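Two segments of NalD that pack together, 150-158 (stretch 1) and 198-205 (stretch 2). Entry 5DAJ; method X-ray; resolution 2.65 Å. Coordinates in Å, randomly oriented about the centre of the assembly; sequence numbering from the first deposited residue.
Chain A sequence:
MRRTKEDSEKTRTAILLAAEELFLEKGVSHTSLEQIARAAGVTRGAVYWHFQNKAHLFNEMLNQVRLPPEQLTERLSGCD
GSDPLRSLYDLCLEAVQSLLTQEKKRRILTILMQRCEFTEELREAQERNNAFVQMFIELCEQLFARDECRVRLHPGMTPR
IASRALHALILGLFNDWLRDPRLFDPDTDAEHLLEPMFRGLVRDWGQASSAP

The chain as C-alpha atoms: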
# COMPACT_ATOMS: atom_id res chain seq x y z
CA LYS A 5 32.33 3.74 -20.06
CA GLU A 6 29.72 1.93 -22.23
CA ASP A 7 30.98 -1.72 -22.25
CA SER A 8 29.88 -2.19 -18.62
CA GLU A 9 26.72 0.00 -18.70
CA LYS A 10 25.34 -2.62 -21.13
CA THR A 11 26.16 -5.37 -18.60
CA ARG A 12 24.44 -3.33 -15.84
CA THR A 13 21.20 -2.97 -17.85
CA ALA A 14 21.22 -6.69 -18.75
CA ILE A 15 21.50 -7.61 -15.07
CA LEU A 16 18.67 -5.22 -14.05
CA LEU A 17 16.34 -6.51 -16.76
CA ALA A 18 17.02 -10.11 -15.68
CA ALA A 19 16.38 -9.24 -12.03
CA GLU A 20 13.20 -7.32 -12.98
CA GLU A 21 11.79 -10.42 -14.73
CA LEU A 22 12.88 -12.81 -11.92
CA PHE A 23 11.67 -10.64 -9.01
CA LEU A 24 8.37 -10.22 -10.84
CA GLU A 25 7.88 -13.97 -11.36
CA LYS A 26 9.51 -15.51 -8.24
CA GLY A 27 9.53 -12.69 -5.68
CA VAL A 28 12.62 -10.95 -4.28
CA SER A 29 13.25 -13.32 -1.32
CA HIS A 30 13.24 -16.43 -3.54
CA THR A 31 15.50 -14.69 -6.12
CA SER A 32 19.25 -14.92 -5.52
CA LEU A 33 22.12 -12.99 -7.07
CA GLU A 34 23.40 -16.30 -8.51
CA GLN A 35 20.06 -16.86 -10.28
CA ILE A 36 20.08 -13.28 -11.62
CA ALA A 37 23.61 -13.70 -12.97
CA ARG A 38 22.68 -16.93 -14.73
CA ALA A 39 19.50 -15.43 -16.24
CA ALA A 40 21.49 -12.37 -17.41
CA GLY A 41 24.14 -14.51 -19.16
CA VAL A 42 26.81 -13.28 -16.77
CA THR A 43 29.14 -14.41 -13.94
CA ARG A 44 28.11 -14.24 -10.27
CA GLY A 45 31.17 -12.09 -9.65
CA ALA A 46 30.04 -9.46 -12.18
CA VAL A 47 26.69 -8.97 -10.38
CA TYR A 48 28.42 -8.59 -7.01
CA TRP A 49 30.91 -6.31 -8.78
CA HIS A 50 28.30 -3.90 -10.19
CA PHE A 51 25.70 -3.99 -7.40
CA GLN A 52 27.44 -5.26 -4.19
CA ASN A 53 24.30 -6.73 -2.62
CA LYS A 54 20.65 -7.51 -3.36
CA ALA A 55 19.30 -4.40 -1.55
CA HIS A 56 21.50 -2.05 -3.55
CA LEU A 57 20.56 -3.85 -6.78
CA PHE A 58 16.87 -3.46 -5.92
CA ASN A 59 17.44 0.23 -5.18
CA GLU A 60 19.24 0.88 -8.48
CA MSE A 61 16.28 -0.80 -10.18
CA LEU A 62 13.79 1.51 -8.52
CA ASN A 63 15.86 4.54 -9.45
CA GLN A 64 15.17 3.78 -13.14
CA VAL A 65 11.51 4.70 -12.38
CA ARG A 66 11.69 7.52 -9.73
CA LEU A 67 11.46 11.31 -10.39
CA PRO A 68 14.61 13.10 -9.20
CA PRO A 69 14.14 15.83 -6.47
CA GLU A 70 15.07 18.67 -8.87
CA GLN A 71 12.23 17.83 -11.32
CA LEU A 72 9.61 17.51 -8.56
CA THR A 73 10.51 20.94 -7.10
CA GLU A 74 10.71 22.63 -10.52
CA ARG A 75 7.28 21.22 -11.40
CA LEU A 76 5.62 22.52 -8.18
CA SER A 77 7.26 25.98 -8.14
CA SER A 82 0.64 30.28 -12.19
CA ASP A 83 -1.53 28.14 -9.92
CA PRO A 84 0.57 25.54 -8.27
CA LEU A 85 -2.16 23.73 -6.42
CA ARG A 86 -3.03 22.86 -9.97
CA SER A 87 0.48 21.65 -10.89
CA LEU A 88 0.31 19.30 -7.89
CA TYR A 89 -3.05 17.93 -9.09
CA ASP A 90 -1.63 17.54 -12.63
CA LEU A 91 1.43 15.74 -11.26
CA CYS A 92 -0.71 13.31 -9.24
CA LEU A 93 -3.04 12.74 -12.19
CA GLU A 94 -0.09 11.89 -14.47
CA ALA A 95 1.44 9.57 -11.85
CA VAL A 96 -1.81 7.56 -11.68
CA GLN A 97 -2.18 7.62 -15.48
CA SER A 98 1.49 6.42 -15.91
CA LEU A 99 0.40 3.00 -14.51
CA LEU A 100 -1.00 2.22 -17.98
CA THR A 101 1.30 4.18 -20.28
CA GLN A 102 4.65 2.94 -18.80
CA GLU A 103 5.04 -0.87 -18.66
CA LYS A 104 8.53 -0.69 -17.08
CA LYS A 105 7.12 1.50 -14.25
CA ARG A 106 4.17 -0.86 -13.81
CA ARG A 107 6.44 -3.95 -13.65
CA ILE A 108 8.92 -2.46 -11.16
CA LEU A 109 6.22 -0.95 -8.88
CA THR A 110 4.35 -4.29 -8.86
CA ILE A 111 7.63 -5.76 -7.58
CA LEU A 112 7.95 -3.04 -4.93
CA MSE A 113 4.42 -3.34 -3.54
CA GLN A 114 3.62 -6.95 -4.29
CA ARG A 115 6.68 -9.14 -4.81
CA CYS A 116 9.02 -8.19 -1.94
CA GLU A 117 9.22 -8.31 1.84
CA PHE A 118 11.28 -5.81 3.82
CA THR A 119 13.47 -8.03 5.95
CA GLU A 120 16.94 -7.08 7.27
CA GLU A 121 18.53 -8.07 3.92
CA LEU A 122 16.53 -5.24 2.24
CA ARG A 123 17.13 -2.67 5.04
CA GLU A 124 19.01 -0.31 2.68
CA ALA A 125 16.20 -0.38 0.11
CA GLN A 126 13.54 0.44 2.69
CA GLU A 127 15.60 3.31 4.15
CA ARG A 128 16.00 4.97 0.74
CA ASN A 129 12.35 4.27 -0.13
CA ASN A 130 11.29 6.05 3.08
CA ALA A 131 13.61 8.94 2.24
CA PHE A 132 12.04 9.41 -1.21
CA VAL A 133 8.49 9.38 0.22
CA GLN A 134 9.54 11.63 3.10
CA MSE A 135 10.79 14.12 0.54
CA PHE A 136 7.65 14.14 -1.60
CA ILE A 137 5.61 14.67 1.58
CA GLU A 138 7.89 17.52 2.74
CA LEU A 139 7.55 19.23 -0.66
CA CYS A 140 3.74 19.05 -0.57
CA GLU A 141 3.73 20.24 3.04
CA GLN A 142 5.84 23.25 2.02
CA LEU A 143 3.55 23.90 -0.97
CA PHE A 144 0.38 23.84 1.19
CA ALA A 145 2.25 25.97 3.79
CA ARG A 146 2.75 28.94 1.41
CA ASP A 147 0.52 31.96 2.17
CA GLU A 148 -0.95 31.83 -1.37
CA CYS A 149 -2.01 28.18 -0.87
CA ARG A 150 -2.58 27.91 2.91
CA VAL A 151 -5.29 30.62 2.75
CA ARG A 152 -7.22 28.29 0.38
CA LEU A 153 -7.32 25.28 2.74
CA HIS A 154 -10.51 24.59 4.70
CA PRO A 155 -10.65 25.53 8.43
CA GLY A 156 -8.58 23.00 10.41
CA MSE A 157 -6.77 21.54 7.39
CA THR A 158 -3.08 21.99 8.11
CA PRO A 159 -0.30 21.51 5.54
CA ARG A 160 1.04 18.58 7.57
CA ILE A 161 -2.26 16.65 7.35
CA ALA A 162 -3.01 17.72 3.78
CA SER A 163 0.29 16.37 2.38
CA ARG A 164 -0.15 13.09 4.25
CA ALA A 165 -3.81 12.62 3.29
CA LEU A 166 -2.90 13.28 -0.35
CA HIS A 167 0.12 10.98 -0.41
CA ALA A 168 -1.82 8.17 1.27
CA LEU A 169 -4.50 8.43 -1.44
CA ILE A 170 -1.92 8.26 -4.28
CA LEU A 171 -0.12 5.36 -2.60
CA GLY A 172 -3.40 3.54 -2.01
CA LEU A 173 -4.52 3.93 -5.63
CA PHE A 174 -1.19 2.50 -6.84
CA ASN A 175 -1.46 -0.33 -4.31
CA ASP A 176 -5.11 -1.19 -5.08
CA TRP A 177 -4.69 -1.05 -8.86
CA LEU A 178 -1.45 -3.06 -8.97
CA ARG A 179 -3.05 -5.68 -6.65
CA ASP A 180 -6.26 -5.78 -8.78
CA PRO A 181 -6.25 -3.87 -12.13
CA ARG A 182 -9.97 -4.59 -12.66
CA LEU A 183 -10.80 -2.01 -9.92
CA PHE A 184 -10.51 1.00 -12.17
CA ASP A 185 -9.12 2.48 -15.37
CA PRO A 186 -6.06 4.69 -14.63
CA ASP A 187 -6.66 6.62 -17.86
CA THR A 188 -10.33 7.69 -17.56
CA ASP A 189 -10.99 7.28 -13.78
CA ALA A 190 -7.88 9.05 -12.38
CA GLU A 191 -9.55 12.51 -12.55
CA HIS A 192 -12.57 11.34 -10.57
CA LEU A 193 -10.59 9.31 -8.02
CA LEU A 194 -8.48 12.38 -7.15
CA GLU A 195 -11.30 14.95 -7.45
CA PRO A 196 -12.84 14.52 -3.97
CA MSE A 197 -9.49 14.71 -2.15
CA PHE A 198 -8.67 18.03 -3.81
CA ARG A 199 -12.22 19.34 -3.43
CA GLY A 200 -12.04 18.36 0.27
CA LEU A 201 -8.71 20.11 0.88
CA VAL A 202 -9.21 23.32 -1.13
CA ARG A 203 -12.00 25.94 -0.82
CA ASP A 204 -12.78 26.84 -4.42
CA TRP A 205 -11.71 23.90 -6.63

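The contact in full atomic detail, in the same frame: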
# COMPACT_ATOMS: atom_id res chain seq x y z
N ARG A 150 -2.04 28.12 1.55
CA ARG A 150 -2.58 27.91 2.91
C ARG A 150 -3.93 28.60 3.15
O ARG A 150 -4.84 28.01 3.74
CB ARG A 150 -1.57 28.40 3.96
CG ARG A 150 -1.98 28.22 5.41
CD ARG A 150 -1.08 28.96 6.41
NE ARG A 150 -0.19 28.00 7.07
CZ ARG A 150 -0.56 27.14 8.02
NH1 ARG A 150 -1.83 27.10 8.45
NH2 ARG A 150 0.33 26.32 8.53
N VAL A 151 -4.04 29.84 2.68
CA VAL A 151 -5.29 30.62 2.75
C VAL A 151 -6.49 29.89 2.10
O VAL A 151 -7.64 30.12 2.48
CB VAL A 151 -5.09 32.02 2.11
CG1 VAL A 151 -6.41 32.74 1.85
CG2 VAL A 151 -4.23 32.89 3.02
N ARG A 152 -6.20 29.03 1.13
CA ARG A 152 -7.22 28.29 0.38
C ARG A 152 -7.64 26.96 1.00
O ARG A 152 -8.57 26.33 0.51
CB ARG A 152 -6.73 28.03 -1.05
CG ARG A 152 -6.25 29.28 -1.78
CD ARG A 152 -5.94 28.98 -3.24
NE ARG A 152 -7.07 28.35 -3.91
CZ ARG A 152 -7.02 27.73 -5.09
NH1 ARG A 152 -5.87 27.65 -5.78
NH2 ARG A 152 -8.13 27.18 -5.59
N LEU A 153 -6.93 26.52 2.04
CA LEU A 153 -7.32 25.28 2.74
C LEU A 153 -8.56 25.53 3.58
O LEU A 153 -8.78 26.65 4.03
CB LEU A 153 -6.18 24.77 3.63
CG LEU A 153 -4.87 24.34 2.96
CD1 LEU A 153 -3.86 23.92 4.01
CD2 LEU A 153 -5.09 23.22 1.96
N HIS A 154 -9.35 24.48 3.80
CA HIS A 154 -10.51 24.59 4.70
C HIS A 154 -10.06 24.78 6.14
O HIS A 154 -8.93 24.41 6.49
CB HIS A 154 -11.46 23.38 4.62
CG HIS A 154 -12.33 23.34 3.41
ND1 HIS A 154 -11.85 22.99 2.17
CD2 HIS A 154 -13.65 23.59 3.25
CE1 HIS A 154 -12.84 23.03 1.29
NE2 HIS A 154 -13.94 23.40 1.92
N PRO A 155 -10.92 25.38 7.00
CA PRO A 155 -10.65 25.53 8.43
C PRO A 155 -10.22 24.21 9.07
O PRO A 155 -10.92 23.21 8.93
CB PRO A 155 -12.01 25.94 9.00
CG PRO A 155 -12.65 26.69 7.89
CD PRO A 155 -12.18 26.05 6.61
N GLY A 156 -9.06 24.20 9.73
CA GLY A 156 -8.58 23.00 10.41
C GLY A 156 -7.84 21.98 9.56
O GLY A 156 -7.39 20.95 10.07
N MSE A 157 -7.72 22.25 8.26
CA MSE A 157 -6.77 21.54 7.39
C MSE A 157 -5.44 22.22 7.49
O MSE A 157 -5.28 23.36 7.06
CB MSE A 157 -7.20 21.53 5.92
CG MSE A 157 -8.26 20.47 5.63
SE MSE A 157 -7.59 18.68 6.14
CE MSE A 157 -5.72 18.91 5.56
N THR A 158 -4.46 21.51 8.06
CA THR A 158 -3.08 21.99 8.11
C THR A 158 -2.28 21.41 6.95
O THR A 158 -2.64 20.37 6.41
CB THR A 158 -2.39 21.60 9.43
OG1 THR A 158 -2.32 20.17 9.54
CG2 THR A 158 -3.15 22.16 10.62
N PHE A 198 -8.98 16.62 -3.54
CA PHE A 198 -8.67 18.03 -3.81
C PHE A 198 -9.82 18.98 -3.50
O PHE A 198 -9.59 20.08 -2.99
CB PHE A 198 -8.18 18.23 -5.23
CG PHE A 198 -6.76 17.83 -5.43
CD1 PHE A 198 -6.43 16.51 -5.70
CD2 PHE A 198 -5.74 18.77 -5.29
CE1 PHE A 198 -5.11 16.14 -5.87
CE2 PHE A 198 -4.42 18.39 -5.46
CZ PHE A 198 -4.10 17.08 -5.75
N ARG A 199 -11.05 18.53 -3.74
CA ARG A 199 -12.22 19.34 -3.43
C ARG A 199 -12.34 19.46 -1.90
O ARG A 199 -12.73 20.51 -1.39
CB ARG A 199 -13.48 18.70 -4.01
CG ARG A 199 -14.70 19.61 -4.01
CD ARG A 199 -15.97 18.84 -4.28
NE ARG A 199 -16.03 18.34 -5.65
CZ ARG A 199 -16.85 18.82 -6.58
NH1 ARG A 199 -17.68 19.81 -6.29
NH2 ARG A 199 -16.83 18.31 -7.81
N GLY A 200 -11.99 18.39 -1.19
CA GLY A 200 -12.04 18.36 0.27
C GLY A 200 -10.97 19.17 0.98
O GLY A 200 -11.16 19.62 2.11
N LEU A 201 -9.82 19.33 0.33
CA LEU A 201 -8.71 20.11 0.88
C LEU A 201 -8.84 21.60 0.60
O LEU A 201 -8.55 22.42 1.47
CB LEU A 201 -7.37 19.62 0.32
CG LEU A 201 -6.90 18.23 0.74
CD1 LEU A 201 -5.70 17.81 -0.10
CD2 LEU A 201 -6.54 18.18 2.21
N VAL A 202 -9.28 21.94 -0.61
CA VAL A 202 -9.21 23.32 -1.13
C VAL A 202 -10.60 23.96 -1.32
O VAL A 202 -11.52 23.34 -1.86
CB VAL A 202 -8.43 23.37 -2.45
CG1 VAL A 202 -8.27 24.80 -2.96
CG2 VAL A 202 -7.05 22.75 -2.27
N ARG A 203 -10.71 25.21 -0.89
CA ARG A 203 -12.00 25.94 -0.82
C ARG A 203 -12.76 26.04 -2.13
O ARG A 203 -13.94 25.69 -2.18
CB ARG A 203 -11.83 27.36 -0.24
CG ARG A 203 -12.23 27.48 1.22
CD ARG A 203 -11.94 28.87 1.73
NE ARG A 203 -11.66 29.01 3.14
CZ ARG A 203 -12.48 28.83 4.17
NH1 ARG A 203 -13.73 28.39 4.03
NH2 ARG A 203 -12.01 29.07 5.40
N ASP A 204 -12.09 26.52 -3.17
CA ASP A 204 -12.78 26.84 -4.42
C ASP A 204 -12.91 25.63 -5.34
O ASP A 204 -14.01 25.26 -5.72
CB ASP A 204 -12.11 28.02 -5.13
CG ASP A 204 -12.66 29.38 -4.67
OD1 ASP A 204 -13.64 29.43 -3.89
OD2 ASP A 204 -12.10 30.42 -5.10
N TRP A 205 -11.78 25.03 -5.68
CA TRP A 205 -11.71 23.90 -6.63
C TRP A 205 -12.90 23.79 -7.58
O TRP A 205 -12.72 23.82 -8.80
CB TRP A 205 -11.53 22.56 -5.90
CG TRP A 205 -10.76 21.59 -6.73
CD1 TRP A 205 -11.25 20.50 -7.39
CD2 TRP A 205 -9.37 21.65 -7.04
NE1 TRP A 205 -10.24 19.86 -8.07
CE2 TRP A 205 -9.07 20.55 -7.87
CE3 TRP A 205 -8.34 22.52 -6.68
CZ2 TRP A 205 -7.79 20.30 -8.36
CZ3 TRP A 205 -7.06 22.27 -7.16
CH2 TRP A 205 -6.80 21.17 -7.99

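Two backbone hydrogen bonds form the centre of this contact. The amide N of Arg-203 donates to the carbonyl O of Arg-152 across 2.8 Å at an N-H...O angle of 158°, and the N of His-154 donates to the O of Leu-201 across 3.2 Å. Together they flank the pair Leu-153 and Val-202, whose CA atoms lie 4.7 Å apart, and make a single beta bridge. The same two carbonyls also receive CA-H...O contacts: Val-202 CA lies 3.5 Å from Arg-152 O, and Leu-153 CA lies 3.4 Å from Leu-201 O.

The local folds make these groups available. Stretch 2 enters as a helix, and Val-202 is the first residue to leave helical phi/psi; its extended conformation lets the chain run beside Leu-153. On the other side, a type I turn from Arg-150 to Leu-153, closed by the bond from Leu-153 N to Arg-150 O (3.1 Å), precedes the bridge. A type II turn from His-154 to Met-157 follows it, with Gly-156 at a positive phi that glycine adopts readily.

His-154 adds a side-chain link. Its ND1 donates a weak hydrogen bond to Leu-201 O at 3.4 Å, so one carbonyl accepts from both the backbone and the ring of the same residue. An imidazole suits this place because ND1 can donate to Leu-201 O while CE1 lies 3.4 Å from Val-202 O near the ring plane, and a flat face is left for CG of Arg-203.

The two arginines use their length differently. From Arg-152, whose CA-to-CB bond points sideways, the chain extends until NH2 lies 3.5 Å from CG1 of Val-202, which covers one face of the guanidinium; NH1 is hydrogen-bonded elsewhere in the structure. Arg-203 remains exposed, yet more of its surface is covered by the opposing stretch than that of any other residue here. Its NH2 comes within 3.3 Å of CD of Pro-155, a van der Waals contact and not a hydrogen bond.

Away from the bridge, the contact between Leu-201 and Met-157 is apolar. Leu-201 starts with its CA-to-CB bond directed away, but the end of its side chain comes back nearer, and CD2 meets CE of Met-157, a selenomethionine, at 3.5 Å. The flexible, unbranched chain of Met-157, whose CA-to-CB bond points toward stretch 2, suits such a reach. Leu-153 and Val-202 are buried too, although their CA-to-CB bonds point away overall; hydrocarbon side chains suit such a buried position. In all, 577 Å² is buried, summed over both stretches.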